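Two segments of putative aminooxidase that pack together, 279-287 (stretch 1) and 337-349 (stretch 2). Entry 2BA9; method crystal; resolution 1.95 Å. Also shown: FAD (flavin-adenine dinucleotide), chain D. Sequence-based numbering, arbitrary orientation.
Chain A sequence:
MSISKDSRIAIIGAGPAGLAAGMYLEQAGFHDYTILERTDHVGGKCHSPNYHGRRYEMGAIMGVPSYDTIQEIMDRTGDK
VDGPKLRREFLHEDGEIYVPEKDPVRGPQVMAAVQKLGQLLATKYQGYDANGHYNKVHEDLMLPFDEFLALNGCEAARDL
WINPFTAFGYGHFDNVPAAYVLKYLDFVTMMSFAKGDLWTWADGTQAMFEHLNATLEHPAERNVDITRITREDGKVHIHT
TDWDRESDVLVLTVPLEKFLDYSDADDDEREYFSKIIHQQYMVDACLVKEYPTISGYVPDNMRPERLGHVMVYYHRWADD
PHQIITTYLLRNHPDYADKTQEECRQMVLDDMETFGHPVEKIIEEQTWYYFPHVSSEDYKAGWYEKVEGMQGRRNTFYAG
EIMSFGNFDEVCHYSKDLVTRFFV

Stretch 1 279-287: QQYMVDACL
Stretch 2, residues 337-349: ADKTQEECRQMVL

A helix laid across a β-strand illustrates how alternation on one partner meets helical periodicity on the other. In this putative aminooxidase, residues 279-287 belong to a longer strand, with phi near -90° to -125° and psi near 90° to 140°. Residues 337-340 are an extended loop leading into a helix that begins at Gln-341 and continues past Leu-349. The two axes approach to 10.2 Å, their N-to-C directions 45° apart (signed crossing angle -45°). CA atoms pair in register at Gln-280/Asp-338 (8.6 Å), Met-282/Gln-341 (8.4 Å) and Asp-284/Val-348 (7.9 Å).

At the helix start, Thr-340 is the N-cap: its OG1 accepts from Glu-343 N (2.9 Å), and Thr-340 N in turn donates to Glu-343 OE2 (2.9 Å), with chi1 p in both residues.

Alternation directs Gln-280, Met-282, Asp-284 and Cys-286 toward the helix. On the other side of the strand, Tyr-281 CE2 and Val-283 CG2 lie 3.5 and 3.6 Å from FAD C7M. Cys-344 and Val-348, one turn apart, answer from the helix, and 324 Å² is buried in total.

The one direct hydrogen bond lies at the more exposed end: Gln-280 (m, t, chi3 49°) donates from NE2 to Asp-338 OD2 (2.8 Å), Asp-338 being m. A water reinforces it, donating to Gln-280 OE1 (3.1 Å) and Asp-338 OD2 (2.9 Å).

Deeper in, flexible Met-282 (t, t, chi3 101°) brings CE to 3.7 Å from both Cys-344 CB and Arg-345 N. Compact Cys-344 (m) leaves the methyl close to the helix backbone. Val-348 (t) places CG2 3.8 Å from Asp-284 OD2 and CG1 4.2 Å from Cys-286 SG; Asp-284 and Cys-286 are both m. Buried Asp-284 also has an opposite charge nearby, its OD1 4.3 Å from Arg-345 NE, beyond salt-bridge range.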

# COMPACT_ATOMS: atom_id res chain seq x y z
N GLN A 279 5.22 7.86 3.47
CA GLN A 279 4.07 8.65 3.87
C GLN A 279 3.73 8.35 5.32
O GLN A 279 3.78 7.20 5.77
CB GLN A 279 2.86 8.36 2.98
CG GLN A 279 3.12 8.57 1.51
CD GLN A 279 3.32 10.02 1.17
OE1 GLN A 279 4.45 10.50 1.08
NE2 GLN A 279 2.22 10.74 0.97
N GLN A 280 3.38 9.41 6.04
CA GLN A 280 2.82 9.29 7.38
C GLN A 280 1.28 9.35 7.33
O GLN A 280 0.68 10.44 7.42
CB GLN A 280 3.40 10.41 8.26
CG GLN A 280 4.92 10.35 8.45
CD GLN A 280 5.43 11.48 9.32
OE1 GLN A 280 4.90 11.74 10.41
NE2 GLN A 280 6.46 12.16 8.85
N TYR A 281 0.65 8.18 7.22
CA TYR A 281 -0.80 8.03 7.01
C TYR A 281 -1.50 7.58 8.29
O TYR A 281 -1.23 6.48 8.81
CB TYR A 281 -1.02 6.98 5.91
CG TYR A 281 -2.40 6.86 5.29
CD1 TYR A 281 -3.24 7.97 5.15
CD2 TYR A 281 -2.83 5.64 4.77
CE1 TYR A 281 -4.50 7.85 4.54
CE2 TYR A 281 -4.07 5.51 4.16
CZ TYR A 281 -4.91 6.62 4.05
OH TYR A 281 -6.14 6.51 3.41
N MET A 282 -2.38 8.44 8.82
CA MET A 282 -2.97 8.24 10.14
C MET A 282 -4.43 7.87 10.07
O MET A 282 -5.25 8.55 9.45
CB MET A 282 -2.80 9.48 11.01
CG MET A 282 -3.29 9.30 12.44
SD MET A 282 -2.62 10.51 13.60
CE MET A 282 -3.99 11.64 13.75
N VAL A 283 -4.76 6.78 10.74
CA VAL A 283 -6.11 6.27 10.82
C VAL A 283 -6.55 6.41 12.26
O VAL A 283 -5.79 6.12 13.18
CB VAL A 283 -6.19 4.80 10.40
CG1 VAL A 283 -7.64 4.28 10.43
CG2 VAL A 283 -5.55 4.61 9.02
N ASP A 284 -7.78 6.88 12.45
CA ASP A 284 -8.41 6.93 13.75
C ASP A 284 -9.71 6.17 13.66
O ASP A 284 -10.52 6.44 12.77
CB ASP A 284 -8.69 8.38 14.16
CG ASP A 284 -7.45 9.13 14.54
OD1 ASP A 284 -7.26 9.33 15.75
OD2 ASP A 284 -6.70 9.54 13.64
N ALA A 285 -9.90 5.23 14.57
CA ALA A 285 -11.14 4.46 14.68
C ALA A 285 -12.04 5.16 15.67
O ALA A 285 -11.67 5.32 16.83
CB ALA A 285 -10.86 2.99 15.11
N CYS A 286 -13.21 5.59 15.19
CA CYS A 286 -14.10 6.51 15.92
C CYS A 286 -15.47 5.92 16.23
O CYS A 286 -16.05 5.26 15.40
CB CYS A 286 -14.30 7.79 15.11
SG CYS A 286 -12.79 8.70 14.71
N LEU A 287 -15.95 6.15 17.44
CA LEU A 287 -17.37 6.09 17.75
C LEU A 287 -17.89 7.48 17.47
O LEU A 287 -17.30 8.47 17.89
CB LEU A 287 -17.61 5.71 19.22
CG LEU A 287 -17.03 4.35 19.63
CD1 LEU A 287 -17.37 3.99 21.10
CD2 LEU A 287 -17.53 3.29 18.68
N ALA A 337 6.39 21.14 6.34
CA ALA A 337 6.88 20.47 7.55
C ALA A 337 5.82 19.47 7.99
O ALA A 337 4.62 19.68 7.73
CB ALA A 337 7.15 21.47 8.62
N ASP A 338 6.24 18.38 8.63
CA ASP A 338 5.30 17.34 9.05
C ASP A 338 4.27 17.96 9.98
O ASP A 338 4.59 18.83 10.79
CB ASP A 338 5.99 16.21 9.82
CG ASP A 338 6.93 15.39 8.95
OD1 ASP A 338 6.89 15.53 7.71
OD2 ASP A 338 7.71 14.60 9.53
N LYS A 339 3.03 17.48 9.88
CA LYS A 339 1.99 17.86 10.83
C LYS A 339 2.12 16.97 12.06
O LYS A 339 2.50 15.81 11.93
CB LYS A 339 0.61 17.69 10.18
CG LYS A 339 0.39 18.50 8.90
CD LYS A 339 0.65 19.99 9.10
CE LYS A 339 0.02 20.83 8.01
NZ LYS A 339 0.43 22.27 8.07
N THR A 340 1.87 17.50 13.25
CA THR A 340 2.02 16.74 14.50
C THR A 340 0.85 15.78 14.65
O THR A 340 -0.20 16.00 14.06
CB THR A 340 2.08 17.65 15.76
OG1 THR A 340 0.82 18.29 15.98
CG2 THR A 340 3.19 18.74 15.65
N GLN A 341 1.03 14.73 15.44
CA GLN A 341 -0.10 13.83 15.73
C GLN A 341 -1.16 14.61 16.51
O GLN A 341 -2.35 14.42 16.29
CB GLN A 341 0.34 12.53 16.45
CG GLN A 341 0.58 12.62 17.95
CD GLN A 341 0.31 11.29 18.68
OE1 GLN A 341 -0.67 10.59 18.39
NE2 GLN A 341 1.18 10.96 19.65
N GLU A 342 -0.69 15.52 17.38
CA GLU A 342 -1.52 16.40 18.19
C GLU A 342 -2.54 17.15 17.35
O GLU A 342 -3.75 17.08 17.60
CB GLU A 342 -0.63 17.43 18.92
CG GLU A 342 -1.29 18.17 20.07
CD GLU A 342 -0.49 19.39 20.61
OE1 GLU A 342 0.63 19.70 20.12
OE2 GLU A 342 -1.02 20.04 21.54
N GLU A 343 -2.04 17.88 16.36
CA GLU A 343 -2.86 18.81 15.60
C GLU A 343 -3.75 18.08 14.61
O GLU A 343 -4.84 18.53 14.29
CB GLU A 343 -1.96 19.83 14.88
CG GLU A 343 -1.25 19.30 13.64
CD GLU A 343 -0.41 20.36 12.96
OE1 GLU A 343 -0.97 21.43 12.62
OE2 GLU A 343 0.79 20.13 12.75
N CYS A 344 -3.26 16.94 14.12
CA CYS A 344 -4.03 16.10 13.23
C CYS A 344 -5.19 15.41 13.95
O CYS A 344 -6.29 15.34 13.40
CB CYS A 344 -3.11 15.08 12.57
SG CYS A 344 -1.95 15.86 11.41
N ARG A 345 -4.97 14.91 15.17
CA ARG A 345 -6.06 14.34 15.95
C ARG A 345 -7.14 15.41 16.23
O ARG A 345 -8.33 15.11 16.15
CB ARG A 345 -5.59 13.70 17.26
CG ARG A 345 -6.73 12.99 18.02
CD ARG A 345 -6.28 12.37 19.35
NE ARG A 345 -5.37 11.25 19.15
CZ ARG A 345 -4.67 10.65 20.12
NH1 ARG A 345 -4.78 11.04 21.38
NH2 ARG A 345 -3.86 9.65 19.83
N GLN A 346 -6.73 16.64 16.54
CA GLN A 346 -7.72 17.70 16.75
C GLN A 346 -8.51 17.98 15.46
O GLN A 346 -9.72 18.25 15.52
CB GLN A 346 -7.07 18.98 17.29
CG GLN A 346 -8.08 20.07 17.73
CD GLN A 346 -9.03 19.60 18.83
OE1 GLN A 346 -8.61 18.95 19.79
NE2 GLN A 346 -10.30 19.97 18.72
N MET A 347 -7.85 17.90 14.31
CA MET A 347 -8.55 18.06 13.03
C MET A 347 -9.54 16.94 12.77
O MET A 347 -10.56 17.16 12.13
CB MET A 347 -7.56 18.18 11.87
CG MET A 347 -6.99 19.58 11.75
SD MET A 347 -5.91 19.82 10.34
CE MET A 347 -4.36 19.28 11.07
N VAL A 348 -9.26 15.73 13.25
CA VAL A 348 -10.22 14.64 13.20
C VAL A 348 -11.49 15.08 13.95
O VAL A 348 -12.62 14.96 13.45
CB VAL A 348 -9.66 13.34 13.82
CG1 VAL A 348 -10.72 12.24 13.86
CG2 VAL A 348 -8.45 12.83 13.05
N LEU A 349 -11.32 15.59 15.16
CA LEU A 349 -12.49 16.04 15.91
C LEU A 349 -13.19 17.17 15.16
O LEU A 349 -14.39 17.10 14.91
CB LEU A 349 -12.09 16.50 17.31
CG LEU A 349 -11.28 15.49 18.13
CD1 LEU A 349 -11.17 15.95 19.59
CD2 LEU A 349 -11.89 14.10 18.02
PA FAD D . 3.40 -4.48 5.43
O1A FAD D . 1.94 -4.73 5.20
O2A FAD D . 3.78 -3.17 6.08
O5B FAD D . 3.96 -5.63 6.40
C5B FAD D . 5.34 -5.62 6.69
C4B FAD D . 5.64 -6.62 7.79
O4B FAD D . 7.03 -6.61 8.04
C3B FAD D . 4.90 -6.28 9.09
O3B FAD D . 4.18 -7.40 9.54
C2B FAD D . 6.01 -5.86 10.03
O2B FAD D . 5.70 -6.08 11.40
C1B FAD D . 7.22 -6.62 9.44
N9A FAD D . 8.48 -5.98 9.85
C8A FAD D . 8.84 -4.66 9.69
N7A FAD D . 10.08 -4.48 10.23
C5A FAD D . 10.51 -5.67 10.73
C6A FAD D . 11.69 -6.07 11.40
N6A FAD D . 12.80 -5.28 11.31
N1A FAD D . 11.83 -7.41 11.75
C2A FAD D . 10.82 -8.33 11.52
N3A FAD D . 9.66 -7.92 10.86
C4A FAD D . 9.50 -6.62 10.49
N1 FAD D . -3.86 -2.06 -0.06
C2 FAD D . -4.71 -2.41 -1.08
O2 FAD D . -4.37 -3.27 -1.90
N3 FAD D . -5.93 -1.77 -1.22
C4 FAD D . -6.30 -0.80 -0.30
O4 FAD D . -7.41 -0.26 -0.44
C4X FAD D . -5.45 -0.46 0.75
N5 FAD D . -5.78 0.52 1.67
C5X FAD D . -5.02 0.74 2.80
C6 FAD D . -5.46 1.63 3.78
C7 FAD D . -4.70 1.82 4.93
C7M FAD D . -5.20 2.77 5.98
C8 FAD D . -3.50 1.13 5.09
C8M FAD D . -2.64 1.31 6.31
C9 FAD D . -3.07 0.25 4.10
C9A FAD D . -3.82 0.05 2.94
N10 FAD D . -3.39 -0.82 1.92
C10 FAD D . -4.23 -1.12 0.87
C1' FAD D . -1.95 -1.15 1.75
C2' FAD D . -1.65 -2.59 2.18
O2' FAD D . -2.21 -2.89 3.45
C3' FAD D . -0.13 -2.75 2.19
O3' FAD D . 0.40 -2.29 0.94
C4' FAD D . 0.26 -4.19 2.45
O4' FAD D . -0.03 -4.56 3.80
C5' FAD D . 1.74 -4.36 2.13
O5' FAD D . 2.21 -5.57 2.64
P FAD D . 3.79 -5.76 2.94
O1P FAD D . 4.05 -7.13 3.54
O2P FAD D . 4.53 -5.55 1.66
O3P FAD D . 4.18 -4.65 4.04
O HOH W 1 6.55 13.79 12.08